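Local coordinates for cytochrome c551 (Achromobacter xylosoxidans, PDB 2ZON), which is a small c-type cytochrome that carries a covalently attached haem and probably shuttles electrons to and from partner redox proteins, at residues D[19-22]-D[23-27]; D[68-71]-D[72-76]. All blocks are in the same frame, centred on the assembly; numbering follows the deposited sequence.

Contact 1: D[19-22]-D[23-27]; sequences ACVV and CHASG. With HEM (protoporphyrin IX containing Fe), chain K.
C20, C23 and H24 form the CXXCH haem-attachment motif of a c-type cytochrome, set towards the end of helix 10-24. Each cysteine is joined to the porphyrin by a thioether: C20 SG is 1.9 Å from CAB of the haem, and C23 SG lies at the same distance from CAC. In both residues the sulfur stands anti to the carbonyl carbon (chi1 -48° in C20, -61° in C23), which leaves it beside the backbone N, and from there the two thioethers reach neighbouring pyrrole rings. Cysteine suits these places because its thiol can add to a haem vinyl group. H24 reaches the centre of the porphyrin, its NE2 2.1 Å from the iron.

Backbone hydrogen bonds set the spacing of the three residues. C20 O accepts two N-H groups: H24 N at 3.1 Å, lying in the carbonyl plane, and C23 N, which sits above that plane. The same oxygen lies at the edge of the H24 ring. On the far side of the imidazole, H24 ND1 is hydrogen-bonded to P32 O, which fixes the ring's rotation about the iron bond and may make it a stronger electron donor to the metal.

The residues between the cysteines turn elsewhere. V21 sends CG2, anti to its backbone N, to within 3.7 Å of A25 CB, while A25 N bonds V21 O at 3.1 Å. A water donates to V22 O at 2.7 Å. V21 and V22 each pack on an aromatic side chain of another protein chain, which their apolar branches suit.

M62, from the loop between helices 48-57 and 72-85, supplies the second axial ligand, and Y16, earlier on helix 10-24, touches both V21 and H24.

Contact 2: D[68-71]-D[72-76]; sequences TAAD and EATLR
D71, L75 and A70 bury the most surface where the 68-71 loop runs into helix 72-85, and D71 is the N-cap of that helix. Its carboxylate is turned towards the first turn of the helix because CG lies between the backbone N and the carbonyl carbon (chi1 73°). D71 OD1 takes two bonds from T74: one from T74 N at 2.9 Å, arriving nearly along the C-O axis, and one from T74 OG1 at 2.8 Å, from above the carboxylate plane. The two side chains stand roughly perpendicular. Aspartate suits the cap because its short chain brings an acceptor to a first-turn N-H that otherwise has only a weak bond to D71 O, and its negative charge should be favoured at the positive end of the helix dipole. Threonine adds its hydroxyl to the same grip.

D71 O opens the regular helical pattern, accepting L75 N at 2.9 Å with a nearly straight N-H...O angle of 173°.

L75 lies over the loop. Its CG sits 4.0 Å from A70 CB, CD1 lies against A70 O, which is hydrogen-bonded to R65 NH2, and CD2 comes to 3.7 Å from T68 OG1 as the two side chains run alongside, pointing opposite ways. Alanine suits position 70, where its small methyl lets the leucine come close. T68 OG1 accepts A70 N at 3.2 Å, an ST turn that shapes the approach to the cap, and is also hydrogen-bonded to R65 O.

On the outer surface, E72 and R76 form a salt bridge one turn apart. L75 touches the haem, and it packs on L52 and L56 of helix 48-57 and on L15 of helix 10-24, so the start of helix 72-85 is seated against both.

Contact 1 is the more buried, lying towards the C-terminal end of helix 10-24, whereas contact 2 starts helix 72-85 nearer the surface. The chemistry follows: covalent thioethers and an iron ligand dominate the first, while hydrogen bonds to a capping carboxylate and a surface salt bridge mark the second. Their centres are about 16 Å apart, yet the two meet through A19 CB and T68 CG2, 3.6 Å from each other. Both also reach the same haem, which contact 1 binds covalently and contact 2 merely touches through T68 and L75. Helix 10-24, which carries contact 1, also supplies L15 to cover T68, T74 and L75 of contact 2.

Contact 1: D[19-22]-D[23-27]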
ATOM      1  N   ALA D  19      26.576  -8.130  14.104  1.00 17.69           N
ATOM      2  CA  ALA D  19      27.332  -7.608  12.958  1.00 17.79           C
ATOM      3  C   ALA D  19      27.610  -8.633  11.859  1.00 18.48           C
ATOM      4  O   ALA D  19      27.068  -8.543  10.739  1.00 18.66           O
ATOM      5  CB  ALA D  19      28.642  -7.008  13.453  1.00 18.47           C
ATOM      6  N   CYS D  20      28.456  -9.608  12.184  1.00 17.48           N
ATOM      7  CA  CYS D  20      28.945 -10.609  11.234  1.00 18.23           C
ATOM      8  C   CYS D  20      27.820 -11.301  10.465  1.00 18.36           C
ATOM      9  O   CYS D  20      28.016 -11.687   9.309  1.00 19.39           O
ATOM     10  CB  CYS D  20      29.723 -11.691  11.976  1.00 17.64           C
ATOM     11  SG  CYS D  20      30.943 -11.020  13.138  1.00 18.33           S
ATOM     12  N   VAL D  21      26.681 -11.490  11.135  1.00 19.37           N
ATOM     13  CA  VAL D  21      25.519 -12.189  10.579  1.00 20.46           C
ATOM     14  C   VAL D  21      25.040 -11.554   9.275  1.00 21.34           C
ATOM     15  O   VAL D  21      24.455 -12.235   8.433  1.00 20.85           O
ATOM     16  CB  VAL D  21      24.334 -12.228  11.610  1.00 20.75           C
ATOM     17  CG1 VAL D  21      23.903 -10.806  11.994  1.00 20.72           C
ATOM     18  CG2 VAL D  21      23.140 -13.070  11.100  1.00 21.32           C
ATOM     19  N   VAL D  22      25.281 -10.250   9.099  1.00 21.47           N
ATOM     20  CA  VAL D  22      24.755  -9.587   7.895  1.00 22.65           C
ATOM     21  C   VAL D  22      25.262 -10.235   6.607  1.00 22.72           C
ATOM     22  O   VAL D  22      24.515 -10.329   5.634  1.00 23.62           O
ATOM     23  CB  VAL D  22      24.926  -8.047   7.894  1.00 23.09           C
ATOM     24  CG1 VAL D  22      26.386  -7.645   7.847  1.00 22.75           C
ATOM     25  CG2 VAL D  22      24.160  -7.449   6.719  1.00 24.91           C
ATOM     26  N   CYS D  23      26.505 -10.716   6.622  1.00 22.38           N
ATOM     27  CA  CYS D  23      27.085 -11.410   5.469  1.00 21.97           C
ATOM     28  C   CYS D  23      27.119 -12.934   5.588  1.00 22.31           C
ATOM     29  O   CYS D  23      27.022 -13.663   4.581  1.00 22.09           O
ATOM     30  CB  CYS D  23      28.490 -10.909   5.226  1.00 21.75           C
ATOM     31  SG  CYS D  23      28.606  -9.142   4.862  1.00 20.58           S
ATOM     32  N   HIS D  24      27.271 -13.423   6.814  1.00 22.14           N
ATOM     33  CA  HIS D  24      27.536 -14.842   6.995  1.00 21.73           C
ATOM     34  C   HIS D  24      26.285 -15.708   7.190  1.00 22.66           C
ATOM     35  O   HIS D  24      26.385 -16.942   7.152  1.00 21.88           O
ATOM     36  CB  HIS D  24      28.578 -15.055   8.111  1.00 21.82           C
ATOM     37  CG  HIS D  24      29.981 -14.711   7.705  1.00 20.40           C
ATOM     38  ND1 HIS D  24      30.796 -15.589   7.020  1.00 19.02           N
ATOM     39  CD2 HIS D  24      30.717 -13.594   7.905  1.00 20.23           C
ATOM     40  CE1 HIS D  24      31.973 -15.027   6.814  1.00 18.99           C
ATOM     41  NE2 HIS D  24      31.956 -13.818   7.351  1.00 18.74           N
ATOM     42  N   ALA D  25      25.122 -15.084   7.384  1.00 23.87           N
ATOM     43  CA  ALA D  25      23.847 -15.825   7.500  1.00 25.77           C
ATOM     44  C   ALA D  25      23.498 -16.509   6.180  1.00 27.18           C
ATOM     45  O   ALA D  25      23.402 -17.733   6.098  1.00 27.29           O
ATOM     46  CB  ALA D  25      22.712 -14.910   7.922  1.00 25.44           C
ATOM     47  N   SER D  26      23.285 -15.692   5.161  1.00 29.12           N
ATOM     48  CA  SER D  26      23.328 -16.159   3.795  1.00 31.22           C
ATOM     49  C   SER D  26      24.823 -16.056   3.463  1.00 31.83           C
ATOM     50  O   SER D  26      25.654 -16.080   4.371  1.00 33.72           O
ATOM     51  CB  SER D  26      22.446 -15.278   2.905  1.00 31.36           C
ATOM     52  OG  SER D  26      22.802 -13.907   2.994  1.00 33.39           O
ATOM     53  N   GLY D  27      25.197 -15.968   2.202  1.00 32.05           N
ATOM     54  CA  GLY D  27      26.611 -15.753   1.907  1.00 30.66           C
ATOM     55  C   GLY D  27      26.803 -14.518   1.059  1.00 30.15           C
ATOM     56  O   GLY D  27      27.129 -14.626  -0.132  1.00 29.65           O
TER
HETATM   57  CHA HEM K 200      35.450 -14.657   5.444  1.00 19.61           C
HETATM   58  CHB HEM K 200      34.505 -14.168  10.133  1.00 19.71           C
HETATM   59  CHC HEM K 200      32.207 -10.068   9.174  1.00 19.53           C
HETATM   60  CHD HEM K 200      32.223 -11.204   4.518  1.00 21.13           C
HETATM   61  C1A HEM K 200      35.490 -14.906   6.818  1.00 20.60           C
HETATM   62  C2A HEM K 200      36.231 -15.881   7.489  1.00 19.78           C
HETATM   63  C3A HEM K 200      35.949 -15.722   8.831  1.00 19.23           C
HETATM   64  C4A HEM K 200      35.061 -14.667   8.964  1.00 19.33           C
HETATM   65  CMA HEM K 200      36.498 -16.540  10.014  1.00 20.52           C
HETATM   66  CAA HEM K 200      37.154 -16.909   6.842  1.00 21.49           C
HETATM   67  CBA HEM K 200      38.502 -16.290   6.536  1.00 25.94           C
HETATM   68  CGA HEM K 200      38.958 -16.728   5.144  1.00 28.57           C
HETATM   69  O1A HEM K 200      38.123 -16.678   4.214  1.00 30.76           O
HETATM   70  O2A HEM K 200      40.134 -17.110   5.053  1.00 31.07           O
HETATM   71  C1B HEM K 200      33.873 -12.947  10.345  1.00 19.59           C
HETATM   72  C2B HEM K 200      33.604 -12.344  11.561  1.00 17.36           C
HETATM   73  C3B HEM K 200      32.961 -11.151  11.304  1.00 17.94           C
HETATM   74  C4B HEM K 200      32.806 -11.088   9.913  1.00 18.88           C
HETATM   75  CMB HEM K 200      34.035 -12.922  12.931  1.00 16.23           C
HETATM   76  CAB HEM K 200      32.406 -10.173  12.342  1.00 18.94           C
HETATM   77  CBB HEM K 200      33.439  -9.687  13.377  1.00 19.62           C
HETATM   78  C1C HEM K 200      31.928  -9.978   7.808  1.00 19.09           C
HETATM   79  C2C HEM K 200      31.167  -9.017   7.145  1.00 19.93           C
HETATM   80  C3C HEM K 200      31.167  -9.313   5.791  1.00 19.47           C
HETATM   81  C4C HEM K 200      31.931 -10.482   5.676  1.00 20.77           C
HETATM   82  CMC HEM K 200      30.459  -7.843   7.841  1.00 20.16           C
HETATM   83  CAC HEM K 200      30.358  -8.539   4.747  1.00 19.05           C
HETATM   84  CBC HEM K 200      30.674  -7.050   4.551  1.00 17.49           C
HETATM   85  C1D HEM K 200      33.175 -12.200   4.303  1.00 20.16           C
HETATM   86  C2D HEM K 200      33.642 -12.690   3.084  1.00 20.55           C
HETATM   87  C3D HEM K 200      34.568 -13.680   3.329  1.00 20.99           C
HETATM   88  C4D HEM K 200      34.646 -13.786   4.717  1.00 20.41           C
HETATM   89  CMD HEM K 200      33.193 -12.192   1.698  1.00 20.79           C
HETATM   90  CAD HEM K 200      35.382 -14.493   2.296  1.00 23.13           C
HETATM   91  CBD HEM K 200      36.609 -13.673   1.862  1.00 25.68           C
HETATM   92  CGD HEM K 200      37.136 -14.041   0.459  1.00 29.32           C
HETATM   93  O1D HEM K 200      37.437 -15.237   0.260  1.00 30.74           O
HETATM   94  O2D HEM K 200      37.234 -13.117  -0.389  1.00 31.23           O
HETATM   95  NA  HEM K 200      34.802 -14.200   7.732  1.00 17.87           N
HETATM   96  NB  HEM K 200      33.379 -12.164   9.365  1.00 16.88           N
HETATM   97  NC  HEM K 200      32.375 -10.856   6.894  1.00 18.79           N
HETATM   98  ND  HEM K 200      33.805 -12.884   5.271  1.00 19.32           N
HETATM   99 FE   HEM K 200      33.590 -12.572   7.313  1.00 19.40          FE
HETATM  100  O   HOH W   1      23.684 -12.748   4.914  1.00 31.60           O

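Contact 2: D[68-71]-D[72-76]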
ATOM      1  N   THR D  68      33.712  -4.125  12.480  1.00 19.98           N
ATOM      2  CA  THR D  68      33.358  -3.771  13.852  1.00 19.23           C
ATOM      3  C   THR D  68      34.508  -3.038  14.544  1.00 19.49           C
ATOM      4  O   THR D  68      35.606  -2.921  13.990  1.00 19.50           O
ATOM      5  CB  THR D  68      33.013  -5.021  14.693  1.00 19.44           C
ATOM      6  OG1 THR D  68      34.220  -5.735  14.994  1.00 18.18           O
ATOM      7  CG2 THR D  68      32.052  -5.934  13.956  1.00 19.12           C
ATOM      8  N   ALA D  69      34.239  -2.554  15.755  1.00 19.70           N
ATOM      9  CA  ALA D  69      35.277  -1.953  16.592  1.00 19.72           C
ATOM     10  C   ALA D  69      35.576  -2.868  17.777  1.00 19.88           C
ATOM     11  O   ALA D  69      36.106  -2.424  18.802  1.00 20.60           O
ATOM     12  CB  ALA D  69      34.835  -0.594  17.081  1.00 20.04           C
ATOM     13  N   ALA D  70      35.237  -4.148  17.638  1.00 19.34           N
ATOM     14  CA  ALA D  70      35.429  -5.126  18.721  1.00 19.09           C
ATOM     15  C   ALA D  70      36.910  -5.341  18.987  1.00 19.28           C
ATOM     16  O   ALA D  70      37.736  -5.206  18.082  1.00 18.56           O
ATOM     17  CB  ALA D  70      34.776  -6.439  18.355  1.00 18.76           C
ATOM     18  N   ASP D  71      37.245  -5.692  20.225  1.00 18.45           N
ATOM     19  CA  ASP D  71      38.621  -6.025  20.523  1.00 18.28           C
ATOM     20  C   ASP D  71      39.012  -7.429  20.026  1.00 18.22           C
ATOM     21  O   ASP D  71      38.150  -8.237  19.611  1.00 17.26           O
ATOM     22  CB  ASP D  71      38.980  -5.734  22.004  1.00 17.91           C
ATOM     23  CG  ASP D  71      38.378  -6.733  22.995  1.00 18.87           C
ATOM     24  OD1 ASP D  71      37.778  -7.734  22.576  1.00 18.85           O
ATOM     25  OD2 ASP D  71      38.526  -6.497  24.221  1.00 21.34           O
ATOM     26  N   GLU D  72      40.313  -7.703  20.022  1.00 18.65           N
ATOM     27  CA  GLU D  72      40.816  -8.963  19.498  1.00 19.34           C
ATOM     28  C   GLU D  72      40.198 -10.168  20.208  1.00 18.93           C
ATOM     29  O   GLU D  72      39.827 -11.147  19.554  1.00 18.23           O
ATOM     30  CB  GLU D  72      42.352  -8.982  19.562  1.00 20.00           C
ATOM     31  CG  GLU D  72      43.010 -10.134  18.825  1.00 23.55           C
ATOM     32  CD  GLU D  72      44.462 -10.304  19.252  1.00 29.49           C
ATOM     33  OE1 GLU D  72      45.264  -9.377  18.989  1.00 34.07           O
ATOM     34  OE2 GLU D  72      44.788 -11.332  19.889  1.00 32.09           O
ATOM     35  N   ALA D  73      40.071 -10.105  21.541  1.00 19.01           N
ATOM     36  CA  ALA D  73      39.479 -11.224  22.286  1.00 18.64           C
ATOM     37  C   ALA D  73      38.022 -11.498  21.887  1.00 18.30           C
ATOM     38  O   ALA D  73      37.588 -12.658  21.846  1.00 18.29           O
ATOM     39  CB  ALA D  73      39.574 -10.983  23.791  1.00 19.15           C
ATOM     40  N   THR D  74      37.264 -10.431  21.625  1.00 17.44           N
ATOM     41  CA  THR D  74      35.857 -10.597  21.287  1.00 16.61           C
ATOM     42  C   THR D  74      35.791 -11.163  19.866  1.00 16.89           C
ATOM     43  O   THR D  74      34.989 -12.048  19.582  1.00 15.92           O
ATOM     44  CB  THR D  74      35.077  -9.275  21.391  1.00 17.26           C
ATOM     45  OG1 THR D  74      35.181  -8.761  22.727  1.00 17.30           O
ATOM     46  CG2 THR D  74      33.588  -9.481  21.052  1.00 17.91           C
ATOM     47  N   LEU D  75      36.635 -10.631  18.973  1.00 16.68           N
ATOM     48  CA  LEU D  75      36.718 -11.184  17.615  1.00 17.30           C
ATOM     49  C   LEU D  75      37.139 -12.663  17.632  1.00 17.89           C
ATOM     50  O   LEU D  75      36.593 -13.470  16.881  1.00 17.84           O
ATOM     51  CB  LEU D  75      37.662 -10.357  16.723  1.00 17.53           C
ATOM     52  CG  LEU D  75      37.198  -8.942  16.360  1.00 17.09           C
ATOM     53  CD1 LEU D  75      38.342  -8.085  15.825  1.00 18.10           C
ATOM     54  CD2 LEU D  75      36.074  -8.973  15.350  1.00 18.39           C
ATOM     55  N   ARG D  76      38.104 -13.016  18.481  1.00 17.69           N
ATOM     56  CA  ARG D  76      38.497 -14.425  18.619  1.00 18.39           C
ATOM     57  C   ARG D  76      37.303 -15.293  19.007  1.00 17.85           C
ATOM     58  O   ARG D  76      37.117 -16.401  18.468  1.00 18.15           O
ATOM     59  CB  ARG D  76      39.610 -14.571  19.653  1.00 19.02           C
ATOM     60  CG  ARG D  76      40.009 -16.016  19.906  1.00 22.35           C
ATOM     61  CD  ARG D  76      41.121 -16.118  20.919  1.00 26.46           C
ATOM     62  NE  ARG D  76      42.341 -15.550  20.365  1.00 30.87           N
ATOM     63  CZ  ARG D  76      42.829 -14.357  20.676  1.00 33.28           C
ATOM     64  NH1 ARG D  76      43.942 -13.936  20.089  1.00 34.88           N
ATOM     65  NH2 ARG D  76      42.215 -13.585  21.572  1.00 35.63           N
TER